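Long-range contacts in putative fusidic acid resistance protein (Staphylococcus aureus, PDB 2YB5), which confers resistance to the antibiotic fusidic acid, probably by binding elongation factor G and helping to clear it from the ribosome: residues A[116-121]-A[196-201]; A[147-152]-A[166-171]; A[158-163]-A[188-193]. All blocks are in the same frame, centred on the assembly; numbering follows the deposited sequence.

Interaction 1 (A[116-121]-A[196-201]); sequences KEISYL and KCNQNL. With ZN (zinc ion), chain C.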
ATOM      1  N   LYS A 116      -8.024   3.306   5.886  1.00 44.69           N
ATOM      2  CA  LYS A 116      -7.420   4.244   4.940  1.00 45.57           C
ATOM      3  C   LYS A 116      -5.902   4.009   4.796  1.00 44.87           C
ATOM      4  O   LYS A 116      -5.209   4.805   4.166  1.00 45.55           O
ATOM      5  CB  LYS A 116      -7.683   5.690   5.379  1.00 48.16           C
ATOM      6  CG  LYS A 116      -9.163   6.062   5.447  1.00 49.39           C
ATOM      7  CD  LYS A 116      -9.351   7.451   6.036  1.00 54.04           C
ATOM      8  CE  LYS A 116     -10.809   7.821   6.159  1.00 55.87           C
ATOM      9  NZ  LYS A 116     -11.465   8.030   4.838  1.00 57.12           N
ATOM     10  N   GLU A 117      -5.399   2.933   5.402  1.00 42.81           N
ATOM     11  CA  GLU A 117      -3.969   2.635   5.400  1.00 42.35           C
ATOM     12  C   GLU A 117      -3.617   1.303   4.777  1.00 39.41           C
ATOM     13  O   GLU A 117      -2.434   0.923   4.760  1.00 39.25           O
ATOM     14  CB  GLU A 117      -3.425   2.648   6.827  1.00 43.55           C
ATOM     15  CG  GLU A 117      -3.627   3.946   7.567  1.00 46.03           C
ATOM     16  CD  GLU A 117      -2.814   3.977   8.841  1.00 48.74           C
ATOM     17  OE1 GLU A 117      -2.877   2.981   9.597  1.00 49.50           O
ATOM     18  OE2 GLU A 117      -2.104   4.978   9.074  1.00 50.69           O
ATOM     19  N   ILE A 118      -4.603   0.593   4.243  1.00 37.10           N
ATOM     20  CA  ILE A 118      -4.319  -0.686   3.603  1.00 35.14           C
ATOM     21  C   ILE A 118      -4.911  -0.794   2.207  1.00 34.53           C
ATOM     22  O   ILE A 118      -6.054  -0.400   1.961  1.00 34.69           O
ATOM     23  CB  ILE A 118      -4.749  -1.894   4.467  1.00 34.52           C
ATOM     24  CG1 ILE A 118      -6.172  -1.754   4.982  1.00 33.42           C
ATOM     25  CG2 ILE A 118      -3.782  -2.105   5.634  1.00 34.22           C
ATOM     26  CD1 ILE A 118      -6.708  -3.081   5.532  1.00 33.18           C
ATOM     27  N   SER A 119      -4.083  -1.294   1.297  1.00 33.84           N
ATOM     28  CA  SER A 119      -4.497  -1.679  -0.035  1.00 33.62           C
ATOM     29  C   SER A 119      -4.830  -3.163  -0.035  1.00 32.52           C
ATOM     30  O   SER A 119      -5.597  -3.638  -0.864  1.00 32.36           O
ATOM     31  CB  SER A 119      -3.380  -1.405  -1.031  1.00 34.12           C
ATOM     32  OG  SER A 119      -3.165  -0.010  -1.150  1.00 35.72           O
ATOM     33  N   TYR A 120      -4.218  -3.904   0.874  1.00 31.48           N
ATOM     34  CA  TYR A 120      -4.594  -5.293   1.071  1.00 30.58           C
ATOM     35  C   TYR A 120      -4.561  -5.662   2.550  1.00 29.80           C
ATOM     36  O   TYR A 120      -3.794  -5.094   3.327  1.00 30.65           O
ATOM     37  CB  TYR A 120      -3.680  -6.212   0.257  1.00 29.96           C
ATOM     38  CG  TYR A 120      -2.296  -6.423   0.795  1.00 28.44           C
ATOM     39  CD1 TYR A 120      -2.035  -7.416   1.728  1.00 27.56           C
ATOM     40  CD2 TYR A 120      -1.219  -5.658   0.322  1.00 28.02           C
ATOM     41  CE1 TYR A 120      -0.738  -7.623   2.209  1.00 27.59           C
ATOM     42  CE2 TYR A 120       0.049  -5.849   0.794  1.00 27.30           C
ATOM     43  CZ  TYR A 120       0.294  -6.845   1.726  1.00 28.35           C
ATOM     44  OH  TYR A 120       1.576  -7.045   2.181  1.00 27.63           O
ATOM     45  N   LEU A 121      -5.379  -6.630   2.921  1.00 28.87           N
ATOM     46  CA  LEU A 121      -5.468  -7.064   4.311  1.00 28.79           C
ATOM     47  C   LEU A 121      -4.642  -8.323   4.528  1.00 29.09           C
ATOM     48  O   LEU A 121      -5.006  -9.410   4.040  1.00 28.39           O
ATOM     49  CB  LEU A 121      -6.926  -7.320   4.692  1.00 28.81           C
ATOM     50  CG  LEU A 121      -7.153  -7.696   6.155  1.00 29.48           C
ATOM     51  CD1 LEU A 121      -6.489  -6.671   7.087  1.00 30.08           C
ATOM     52  CD2 LEU A 121      -8.647  -7.806   6.408  1.00 29.98           C
ATOM     53  N   LYS A 196       2.959  -2.725   7.854  1.00 39.54           N
ATOM     54  CA  LYS A 196       4.135  -1.963   7.434  1.00 40.17           C
ATOM     55  C   LYS A 196       4.280  -1.973   5.909  1.00 38.45           C
ATOM     56  O   LYS A 196       4.521  -0.927   5.299  1.00 39.21           O
ATOM     57  CB  LYS A 196       5.395  -2.523   8.077  1.00 41.37           C
ATOM     58  CG  LYS A 196       6.657  -1.702   7.802  1.00 44.40           C
ATOM     59  CD  LYS A 196       7.928  -2.524   7.999  1.00 46.31           C
ATOM     60  CE  LYS A 196       9.171  -1.665   7.728  1.00 48.58           C
ATOM     61  NZ  LYS A 196      10.435  -2.454   7.723  1.00 49.13           N
ATOM     62  N   CYS A 197       4.147  -3.155   5.309  1.00 36.55           N
ATOM     63  CA  CYS A 197       4.097  -3.315   3.839  1.00 35.36           C
ATOM     64  C   CYS A 197       3.125  -2.336   3.161  1.00 35.50           C
ATOM     65  O   CYS A 197       3.473  -1.681   2.175  1.00 35.10           O
ATOM     66  CB  CYS A 197       3.655  -4.743   3.476  1.00 34.23           C
ATOM     67  SG  CYS A 197       3.877  -5.183   1.741  1.00 31.19           S
ATOM     68  N   ASN A 198       1.915  -2.256   3.702  1.00 35.16           N
ATOM     69  CA  ASN A 198       0.872  -1.390   3.145  1.00 36.23           C
ATOM     70  C   ASN A 198       1.174   0.106   3.241  1.00 38.55           C
ATOM     71  O   ASN A 198       0.646   0.886   2.456  1.00 38.04           O
ATOM     72  CB  ASN A 198      -0.479  -1.701   3.779  1.00 35.22           C
ATOM     73  CG  ASN A 198      -1.183  -2.847   3.091  1.00 34.48           C
ATOM     74  OD1 ASN A 198      -1.829  -2.649   2.063  1.00 32.31           O
ATOM     75  ND2 ASN A 198      -1.057  -4.063   3.649  1.00 31.73           N
ATOM     76  N   GLN A 199       2.037   0.488   4.189  1.00 41.07           N
ATOM     77  CA  GLN A 199       2.573   1.858   4.262  1.00 43.63           C
ATOM     78  C   GLN A 199       3.569   2.133   3.136  1.00 43.97           C
ATOM     79  O   GLN A 199       3.743   3.280   2.736  1.00 46.18           O
ATOM     80  CB  GLN A 199       3.257   2.124   5.617  1.00 45.22           C
ATOM     81  CG  GLN A 199       2.332   2.071   6.836  1.00 47.70           C
ATOM     82  CD  GLN A 199       1.314   3.189   6.851  1.00 51.77           C
ATOM     83  OE1 GLN A 199       0.480   3.296   5.951  1.00 53.86           O
ATOM     84  NE2 GLN A 199       1.372   4.040   7.877  1.00 56.34           N
ATOM     85  N   ASN A 200       4.219   1.084   2.638  1.00 42.51           N
ATOM     86  CA  ASN A 200       5.194   1.205   1.555  1.00 42.69           C
ATOM     87  C   ASN A 200       4.603   0.989   0.160  1.00 41.15           C
ATOM     88  O   ASN A 200       5.204   1.388  -0.838  1.00 41.71           O
ATOM     89  CB  ASN A 200       6.317   0.165   1.726  1.00 42.46           C
ATOM     90  CG  ASN A 200       6.928   0.157   3.131  1.00 44.70           C
ATOM     91  OD1 ASN A 200       6.889   1.167   3.856  1.00 47.42           O
ATOM     92  ND2 ASN A 200       7.500  -1.005   3.520  1.00 43.05           N
ATOM     93  N   LEU A 201       3.465   0.312   0.077  1.00 38.73           N
ATOM     94  CA  LEU A 201       2.972  -0.164  -1.215  1.00 37.80           C
ATOM     95  C   LEU A 201       2.343   0.965  -2.035  1.00 39.16           C
ATOM     96  O   LEU A 201       1.268   1.462  -1.697  1.00 37.84           O
ATOM     97  CB  LEU A 201       1.959  -1.302  -1.018  1.00 36.17           C
ATOM     98  CG  LEU A 201       1.305  -1.875  -2.277  1.00 34.50           C
ATOM     99  CD1 LEU A 201       2.350  -2.411  -3.264  1.00 33.01           C
ATOM    100  CD2 LEU A 201       0.288  -2.976  -1.901  1.00 32.54           C
TER
HETATM  101 ZN    ZN C1213       6.305  -5.232   1.760  1.00 30.93          ZN
HETATM  102  O   HOH W   1      -0.784   0.752  -0.020  1.00 32.72           O
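Asn198 OD1 is gripped by two successive backbone N-H groups of the segment 116-121, which leads into strand 121-125. Ser119 N donates to Asn198 OD1 over 2.7 Å with a bent N-H...O angle of 144°, and Tyr120 N donates to Asn198 OD1 over 2.9 Å, straighter at 165°. Both donors come from the same face of the amide, that of Ser119 well above its plane and that of Tyr120 tilted less. The other branch, Asn198 ND2, turns to the carbonyl of Tyr120 in a weak, strongly bent bond and also gives a hydrogen bond to Ser194 O one helical turn back, so both ends of the amide are held and its rotation is fixed. Asn198 ND2 also lies 3.5 Å above the plane of the Tyr120 ring, over its centre, with ring and amide planes 50° apart. The ring reaches helix 194-200 with its far end, Tyr120 CZ lying 4.3 Å from Cys197 CB. That short helix carries Cys197, the last zinc ligand of this treble-clef zinc finger, whose SG binds the zinc ion at 2.4 Å. Leu201 CD2 meets the same ring at its edge, 3.8 Å from Tyr120 CD2. Ile118 CG2 packs against the amide, 3.7 Å from Asn198 CG. One water accepts from Ser119 OG and donates to the carbonyl oxygens of Asn198 and Leu201, bridging the two segments. Helix 204-214 adds Leu207 against Tyr120 and Ile204 against Ser119.

Interaction 2 (A[147-152]-A[166-171]); sequences GEISPN and DTSLFL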
ATOM      1  N   GLY A 147      -0.597 -18.825   2.895  1.00 37.65           N
ATOM      2  CA  GLY A 147       0.575 -19.674   2.820  1.00 39.37           C
ATOM      3  C   GLY A 147       1.358 -19.697   4.109  1.00 40.34           C
ATOM      4  O   GLY A 147       1.047 -18.963   5.050  1.00 39.05           O
ATOM      5  N   GLU A 148       2.371 -20.553   4.140  1.00 42.72           N
ATOM      6  CA  GLU A 148       3.275 -20.661   5.275  1.00 44.86           C
ATOM      7  C   GLU A 148       4.291 -19.523   5.272  1.00 44.70           C
ATOM      8  O   GLU A 148       4.897 -19.197   4.233  1.00 44.20           O
ATOM      9  CB  GLU A 148       4.019 -22.009   5.255  1.00 47.16           C
ATOM     10  CG  GLU A 148       4.808 -22.291   6.552  1.00 50.71           C
ATOM     11  CD  GLU A 148       5.473 -23.661   6.580  1.00 55.76           C
ATOM     12  OE1 GLU A 148       4.746 -24.683   6.618  1.00 59.45           O
ATOM     13  OE2 GLU A 148       6.726 -23.714   6.566  1.00 58.95           O
ATOM     14  N   ILE A 149       4.488 -18.925   6.439  1.00 45.39           N
ATOM     15  CA  ILE A 149       5.510 -17.906   6.598  1.00 46.08           C
ATOM     16  C   ILE A 149       6.274 -18.151   7.906  1.00 48.47           C
ATOM     17  O   ILE A 149       5.688 -18.167   8.982  1.00 49.15           O
ATOM     18  CB  ILE A 149       4.892 -16.483   6.518  1.00 44.72           C
ATOM     19  CG1 ILE A 149       5.996 -15.428   6.367  1.00 44.93           C
ATOM     20  CG2 ILE A 149       3.986 -16.201   7.719  1.00 44.69           C
ATOM     21  CD1 ILE A 149       5.516 -14.078   5.839  1.00 44.07           C
ATOM     22  N   SER A 150       7.581 -18.392   7.812  1.00 50.70           N
ATOM     23  CA  SER A 150       8.374 -18.639   9.010  1.00 53.16           C
ATOM     24  C   SER A 150       8.496 -17.361   9.845  1.00 53.56           C
ATOM     25  O   SER A 150       8.678 -16.279   9.291  1.00 52.21           O
ATOM     26  CB  SER A 150       9.758 -19.142   8.655  1.00 54.53           C
ATOM     27  OG  SER A 150      10.415 -19.585   9.827  1.00 57.99           O
ATOM     28  N   PRO A 151       8.391 -17.482  11.184  1.00 55.50           N
ATOM     29  CA  PRO A 151       8.489 -16.317  12.054  1.00 56.09           C
ATOM     30  C   PRO A 151       9.922 -15.851  12.253  1.00 57.11           C
ATOM     31  O   PRO A 151      10.150 -14.809  12.867  1.00 57.28           O
ATOM     32  CB  PRO A 151       7.889 -16.819  13.372  1.00 57.70           C
ATOM     33  CG  PRO A 151       8.242 -18.269  13.398  1.00 58.97           C
ATOM     34  CD  PRO A 151       8.214 -18.725  11.959  1.00 57.57           C
ATOM     35  N   ASN A 152      10.876 -16.625  11.741  1.00 58.16           N
ATOM     36  CA  ASN A 152      12.277 -16.233  11.743  1.00 59.29           C
ATOM     37  C   ASN A 152      12.533 -15.309  10.552  1.00 57.75           C
ATOM     38  O   ASN A 152      12.570 -15.756   9.409  1.00 57.04           O
ATOM     39  CB  ASN A 152      13.168 -17.476  11.702  1.00 60.82           C
ATOM     40  CG  ASN A 152      12.903 -18.426  12.867  1.00 63.25           C
ATOM     41  OD1 ASN A 152      12.407 -18.023  13.925  1.00 64.82           O
ATOM     42  ND2 ASN A 152      13.229 -19.698  12.671  1.00 65.14           N
ATOM     43  N   ASP A 166      11.784  -6.218   7.398  1.00 49.17           N
ATOM     44  CA  ASP A 166      11.904  -7.512   8.057  1.00 49.05           C
ATOM     45  C   ASP A 166      11.007  -8.472   7.290  1.00 46.50           C
ATOM     46  O   ASP A 166       9.782  -8.353   7.340  1.00 46.29           O
ATOM     47  CB  ASP A 166      11.492  -7.429   9.524  1.00 50.47           C
ATOM     48  CG  ASP A 166      12.416  -6.539  10.353  1.00 53.51           C
ATOM     49  OD1 ASP A 166      13.640  -6.545  10.122  1.00 54.23           O
ATOM     50  OD2 ASP A 166      11.906  -5.836  11.249  1.00 57.24           O
ATOM     51  N   THR A 167      11.621  -9.394   6.552  1.00 45.01           N
ATOM     52  CA  THR A 167      10.906 -10.247   5.620  1.00 42.94           C
ATOM     53  C   THR A 167      10.951 -11.713   6.033  1.00 43.24           C
ATOM     54  O   THR A 167      11.788 -12.122   6.830  1.00 44.00           O
ATOM     55  CB  THR A 167      11.487 -10.125   4.193  1.00 42.71           C
ATOM     56  OG1 THR A 167      12.734 -10.824   4.121  1.00 41.65           O
ATOM     57  CG2 THR A 167      11.692  -8.653   3.805  1.00 42.28           C
ATOM     58  N   SER A 168      10.025 -12.496   5.499  1.00 42.21           N
ATOM     59  CA  SER A 168      10.083 -13.948   5.623  1.00 42.78           C
ATOM     60  C   SER A 168       9.552 -14.561   4.351  1.00 41.40           C
ATOM     61  O   SER A 168       8.834 -13.909   3.575  1.00 39.41           O
ATOM     62  CB  SER A 168       9.239 -14.448   6.783  1.00 43.42           C
ATOM     63  OG  SER A 168       9.641 -13.856   7.999  1.00 47.85           O
ATOM     64  N   LEU A 169       9.886 -15.828   4.156  1.00 41.52           N
ATOM     65  CA  LEU A 169       9.508 -16.530   2.949  1.00 41.13           C
ATOM     66  C   LEU A 169       8.052 -16.945   3.060  1.00 40.48           C
ATOM     67  O   LEU A 169       7.679 -17.697   3.963  1.00 40.88           O
ATOM     68  CB  LEU A 169      10.400 -17.756   2.733  1.00 42.08           C
ATOM     69  CG  LEU A 169      10.129 -18.580   1.475  1.00 42.66           C
ATOM     70  CD1 LEU A 169      10.238 -17.719   0.214  1.00 41.80           C
ATOM     71  CD2 LEU A 169      11.099 -19.777   1.415  1.00 45.40           C
ATOM     72  N   PHE A 170       7.240 -16.441   2.136  1.00 39.31           N
ATOM     73  CA  PHE A 170       5.832 -16.802   2.049  1.00 38.77           C
ATOM     74  C   PHE A 170       5.686 -17.880   0.980  1.00 40.13           C
ATOM     75  O   PHE A 170       5.927 -17.619  -0.196  1.00 39.17           O
ATOM     76  CB  PHE A 170       4.997 -15.571   1.679  1.00 37.04           C
ATOM     77  CG  PHE A 170       3.533 -15.859   1.483  1.00 35.94           C
ATOM     78  CD1 PHE A 170       3.050 -16.325   0.263  1.00 36.45           C
ATOM     79  CD2 PHE A 170       2.618 -15.628   2.511  1.00 35.38           C
ATOM     80  CE1 PHE A 170       1.670 -16.567   0.079  1.00 35.95           C
ATOM     81  CE2 PHE A 170       1.254 -15.874   2.333  1.00 33.58           C
ATOM     82  CZ  PHE A 170       0.784 -16.349   1.127  1.00 34.46           C
ATOM     83  N   LEU A 171       5.282 -19.079   1.394  1.00 42.44           N
ATOM     84  CA  LEU A 171       5.101 -20.197   0.482  1.00 44.61           C
ATOM     85  C   LEU A 171       3.626 -20.502   0.271  1.00 46.02           C
ATOM     86  O   LEU A 171       2.900 -20.798   1.217  1.00 45.98           O
ATOM     87  CB  LEU A 171       5.819 -21.442   1.014  1.00 46.32           C
ATOM     88  CG  LEU A 171       7.350 -21.372   0.949  1.00 46.26           C
ATOM     89  CD1 LEU A 171       7.967 -22.690   1.385  1.00 48.83           C
ATOM     90  CD2 LEU A 171       7.800 -21.005  -0.431  1.00 45.56           C
TER
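Antiparallel pairing of strands 142-149 and 167-172, neighbours in the five-stranded sheet of the zinc-finger region, brings Gly147, Glu148 and Ile149 against Phe170 and Leu171; the two short strand axes run at 164° to each other. Glu148 and Leu171 form a hydrogen-bonded pair: Leu171 N reaches Glu148 O at 2.9 Å and nearly straight (170°), while Glu148 N reaches Leu171 O at 3.0 Å in a more bent bond. Ile149 CA lies 3.4 Å from Leu169 O in a CA-H...O contact. Gly147 CA makes an off-centre CH-pi contact with the Phe170 ring, 4.2 Å from the ring centroid. Phe170 has CG anti to the backbone N (chi1 177°), and it is the far rim of the ring, CE2 and CZ, that approaches Gly147. Toward Ser150 the contact is carried by Ile149 and Ser168. Ile149 CG1 presses on Ser168 CB at 3.4 Å, tighter than ordinary carbon-carbon contact, and Ile149 CD1 also lies near Ser168 CB. Ser168 OG, set beside its own backbone N, lies 2.9 Å from Ser150 O; whether it bonds there is unsettled, since the hydroxyl could turn to another acceptor. Leu171 and Glu148 are directed to one face of the sheet, Ile149 and Phe170 to the other. On that second face Phe170 packs against Phe210 and Ile214 of helix 204-214, Ile149 and Phe170 both touch Ile190 of strand 186-191, and both also meet Lys131 of strand 130-136.

Interaction 3 (A[158-163]-A[188-193]); sequences CKICNQ and DYICYD. With ZN (zinc ion), chain C.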
ATOM      1  N   CYS A 158      11.192  -6.764   0.219  1.00 42.93           N
ATOM      2  CA  CYS A 158       9.880  -7.393   0.123  1.00 40.60           C
ATOM      3  C   CYS A 158       9.475  -7.446  -1.340  1.00 40.00           C
ATOM      4  O   CYS A 158       9.508  -6.435  -2.020  1.00 40.15           O
ATOM      5  CB  CYS A 158       8.842  -6.588   0.915  1.00 40.09           C
ATOM      6  SG  CYS A 158       7.109  -6.996   0.538  1.00 36.27           S
ATOM      7  N   LYS A 159       9.062  -8.606  -1.831  1.00 39.24           N
ATOM      8  CA  LYS A 159       8.664  -8.677  -3.236  1.00 39.59           C
ATOM      9  C   LYS A 159       7.243  -8.185  -3.550  1.00 38.93           C
ATOM     10  O   LYS A 159       6.801  -8.295  -4.691  1.00 39.05           O
ATOM     11  CB  LYS A 159       8.914 -10.077  -3.788  1.00 39.70           C
ATOM     12  CG  LYS A 159      10.400 -10.470  -3.734  1.00 42.09           C
ATOM     13  CD  LYS A 159      11.300  -9.580  -4.604  1.00 43.73           C
ATOM     14  CE  LYS A 159      12.773  -9.955  -4.445  1.00 45.94           C
ATOM     15  NZ  LYS A 159      13.698  -9.071  -5.223  1.00 47.41           N
ATOM     16  N   ILE A 160       6.541  -7.619  -2.565  1.00 38.39           N
ATOM     17  CA  ILE A 160       5.291  -6.919  -2.836  1.00 37.90           C
ATOM     18  C   ILE A 160       5.512  -5.409  -2.977  1.00 39.38           C
ATOM     19  O   ILE A 160       5.180  -4.829  -4.002  1.00 40.01           O
ATOM     20  CB  ILE A 160       4.243  -7.209  -1.767  1.00 37.24           C
ATOM     21  CG1 ILE A 160       3.755  -8.655  -1.900  1.00 35.41           C
ATOM     22  CG2 ILE A 160       3.054  -6.241  -1.889  1.00 36.56           C
ATOM     23  CD1 ILE A 160       3.033  -9.154  -0.708  1.00 34.10           C
ATOM     24  N   CYS A 161       6.065  -4.776  -1.948  1.00 40.07           N
ATOM     25  CA  CYS A 161       6.234  -3.337  -1.936  1.00 41.17           C
ATOM     26  C   CYS A 161       7.599  -2.916  -2.476  1.00 42.98           C
ATOM     27  O   CYS A 161       7.835  -1.732  -2.666  1.00 43.21           O
ATOM     28  CB  CYS A 161       6.051  -2.789  -0.515  1.00 41.53           C
ATOM     29  SG  CYS A 161       7.286  -3.355   0.686  1.00 40.30           S
ATOM     30  N   ASN A 162       8.484  -3.894  -2.694  1.00 43.94           N
ATOM     31  CA  ASN A 162       9.836  -3.690  -3.219  1.00 46.01           C
ATOM     32  C   ASN A 162      10.794  -2.916  -2.317  1.00 47.74           C
ATOM     33  O   ASN A 162      11.890  -2.599  -2.747  1.00 48.77           O
ATOM     34  CB  ASN A 162       9.799  -3.041  -4.613  1.00 46.92           C
ATOM     35  CG  ASN A 162       9.196  -3.949  -5.666  1.00 47.11           C
ATOM     36  OD1 ASN A 162       8.455  -3.497  -6.540  1.00 49.64           O
ATOM     37  ND2 ASN A 162       9.530  -5.227  -5.603  1.00 47.25           N
ATOM     38  N   GLN A 163      10.419  -2.634  -1.072  1.00 48.56           N
ATOM     39  CA  GLN A 163      11.331  -1.943  -0.158  1.00 50.39           C
ATOM     40  C   GLN A 163      12.039  -2.923   0.783  1.00 50.66           C
ATOM     41  O   GLN A 163      11.684  -4.105   0.854  1.00 49.61           O
ATOM     42  CB  GLN A 163      10.581  -0.866   0.626  1.00 51.25           C
ATOM     43  CG  GLN A 163       9.925   0.171  -0.304  1.00 52.97           C
ATOM     44  CD  GLN A 163       9.592   1.483   0.376  1.00 54.81           C
ATOM     45  OE1 GLN A 163      10.269   1.906   1.311  1.00 56.75           O
ATOM     46  NE2 GLN A 163       8.543   2.147  -0.108  1.00 56.93           N
ATOM     47  N   ASP A 188       7.823 -16.191  -2.277  1.00 42.96           N
ATOM     48  CA  ASP A 188       8.936 -15.275  -2.200  1.00 42.27           C
ATOM     49  C   ASP A 188       8.975 -14.590  -0.848  1.00 40.70           C
ATOM     50  O   ASP A 188       8.073 -14.759  -0.028  1.00 40.16           O
ATOM     51  CB  ASP A 188       8.872 -14.238  -3.329  1.00 42.28           C
ATOM     52  CG  ASP A 188      10.251 -13.893  -3.881  1.00 43.96           C
ATOM     53  OD1 ASP A 188      11.252 -14.021  -3.144  1.00 45.19           O
ATOM     54  OD2 ASP A 188      10.334 -13.470  -5.052  1.00 47.14           O
ATOM     55  N   TYR A 189      10.040 -13.834  -0.621  1.00 39.95           N
ATOM     56  CA  TYR A 189      10.195 -13.070   0.606  1.00 39.22           C
ATOM     57  C   TYR A 189       9.337 -11.801   0.575  1.00 37.56           C
ATOM     58  O   TYR A 189       9.407 -11.019  -0.364  1.00 36.95           O
ATOM     59  CB  TYR A 189      11.676 -12.736   0.858  1.00 39.63           C
ATOM     60  CG  TYR A 189      12.463 -13.955   1.344  1.00 41.65           C
ATOM     61  CD1 TYR A 189      12.998 -14.874   0.442  1.00 41.86           C
ATOM     62  CD2 TYR A 189      12.646 -14.199   2.704  1.00 42.59           C
ATOM     63  CE1 TYR A 189      13.703 -15.992   0.878  1.00 43.11           C
ATOM     64  CE2 TYR A 189      13.356 -15.320   3.150  1.00 44.12           C
ATOM     65  CZ  TYR A 189      13.875 -16.209   2.232  1.00 44.17           C
ATOM     66  OH  TYR A 189      14.571 -17.312   2.670  1.00 45.92           O
ATOM     67  N   ILE A 190       8.535 -11.626   1.625  1.00 36.21           N
ATOM     68  CA  ILE A 190       7.682 -10.462   1.787  1.00 35.36           C
ATOM     69  C   ILE A 190       7.733  -9.944   3.228  1.00 35.41           C
ATOM     70  O   ILE A 190       8.217 -10.634   4.132  1.00 35.46           O
ATOM     71  CB  ILE A 190       6.210 -10.771   1.425  1.00 34.24           C
ATOM     72  CG1 ILE A 190       5.633 -11.854   2.356  1.00 34.96           C
ATOM     73  CG2 ILE A 190       6.086 -11.168  -0.045  1.00 32.90           C
ATOM     74  CD1 ILE A 190       4.151 -12.187   2.099  1.00 33.22           C
ATOM     75  N   CYS A 191       7.203  -8.741   3.428  1.00 34.80           N
ATOM     76  CA  CYS A 191       7.140  -8.126   4.746  1.00 35.01           C
ATOM     77  C   CYS A 191       6.405  -9.072   5.692  1.00 35.30           C
ATOM     78  O   CYS A 191       5.306  -9.525   5.394  1.00 34.21           O
ATOM     79  CB  CYS A 191       6.410  -6.784   4.685  1.00 35.00           C
ATOM     80  SG  CYS A 191       7.191  -5.421   3.683  1.00 34.07           S
ATOM     81  N   TYR A 192       7.024  -9.394   6.823  1.00 36.69           N
ATOM     82  CA  TYR A 192       6.354 -10.183   7.836  1.00 37.19           C
ATOM     83  C   TYR A 192       5.078  -9.477   8.312  1.00 36.82           C
ATOM     84  O   TYR A 192       4.033 -10.104   8.493  1.00 36.36           O
ATOM     85  CB  TYR A 192       7.264 -10.408   9.038  1.00 38.88           C
ATOM     86  CG  TYR A 192       6.685 -11.426   9.982  1.00 40.46           C
ATOM     87  CD1 TYR A 192       6.692 -12.773   9.647  1.00 41.53           C
ATOM     88  CD2 TYR A 192       6.092 -11.045  11.186  1.00 42.13           C
ATOM     89  CE1 TYR A 192       6.141 -13.724  10.489  1.00 43.61           C
ATOM     90  CE2 TYR A 192       5.546 -11.989  12.038  1.00 43.12           C
ATOM     91  CZ  TYR A 192       5.570 -13.330  11.676  1.00 43.77           C
ATOM     92  OH  TYR A 192       5.051 -14.300  12.496  1.00 48.55           O
ATOM     93  N   ASP A 193       5.201  -8.170   8.513  1.00 37.04           N
ATOM     94  CA  ASP A 193       4.111  -7.314   8.955  1.00 37.13           C
ATOM     95  C   ASP A 193       3.483  -6.611   7.741  1.00 35.56           C
ATOM     96  O   ASP A 193       4.045  -5.664   7.203  1.00 35.34           O
ATOM     97  CB  ASP A 193       4.666  -6.289   9.955  1.00 38.88           C
ATOM     98  CG  ASP A 193       3.635  -5.298  10.413  1.00 40.52           C
ATOM     99  OD1 ASP A 193       2.445  -5.438  10.075  1.00 39.92           O
ATOM    100  OD2 ASP A 193       4.024  -4.357  11.124  1.00 45.62           O
TER
HETATM  101 ZN    ZN C1213       6.305  -5.232   1.760  1.00 30.93          ZN
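Cys158 meets Cys191 at the zinc site of the treble-clef finger, where the CxxC turn 158-161 faces the end of strand 186-191. From Cys158, CB lies 3.4 Å from Cys191 SG; beyond it SG, anti to the backbone N (chi1 165°), binds the zinc ion at 2.3 Å. That same SG accepts three backbone N-H groups: Ile160 N and Cys161 N from its own turn, and Cys191 N across the contact at 3.4 Å (152°). Such bonds would be expected to draw negative charge off the thiolate. Cys161 SG and Cys191 SG supply two further ligands, and Cys197 on the following helix completes the set of four. One residue along, Lys159 N donates to Tyr189 O over 2.8 Å (164°), tying the turn to the strand. Lys159 CG lies over the Asp188 carboxylate, 3.3 Å from Asp188 OD2, but Lys159 NZ stays 5.5 Å from Asp188 OD2, too far for a salt bridge. Ile160 and Ile190 are also covered by Phe210 of helix 204-214. The tip of Ile160, Ile160 CD1, lies 3.7 Å from Ile190 CG2.

In the fold
Interactions 1 and 3 share the zinc ion: 158-163 and 188-193 supply three cysteine ligands, and 196-201 brings the fourth, with centres about 12 Å apart. Cys197 CB lies 3.6 Å from Cys191 SG, and Asn200 ND2 lies 3.7 Å from Cys161 SG, so helix 194-200 packs on both parts of interaction 3. Interaction 2 adjoins interaction 3 (centres about 10 Å apart) through neighbouring strands, Phe170 N lying 2.9 Å from Asp188 O and Ser168 N 2.9 Å from Ile190 O, probably hydrogen bonds. The Ile149 side chain is about 10 Å from the zinc ion. Along the chain, interactions 2 and 3 cross, and both are nested within the loop closed by interaction 1.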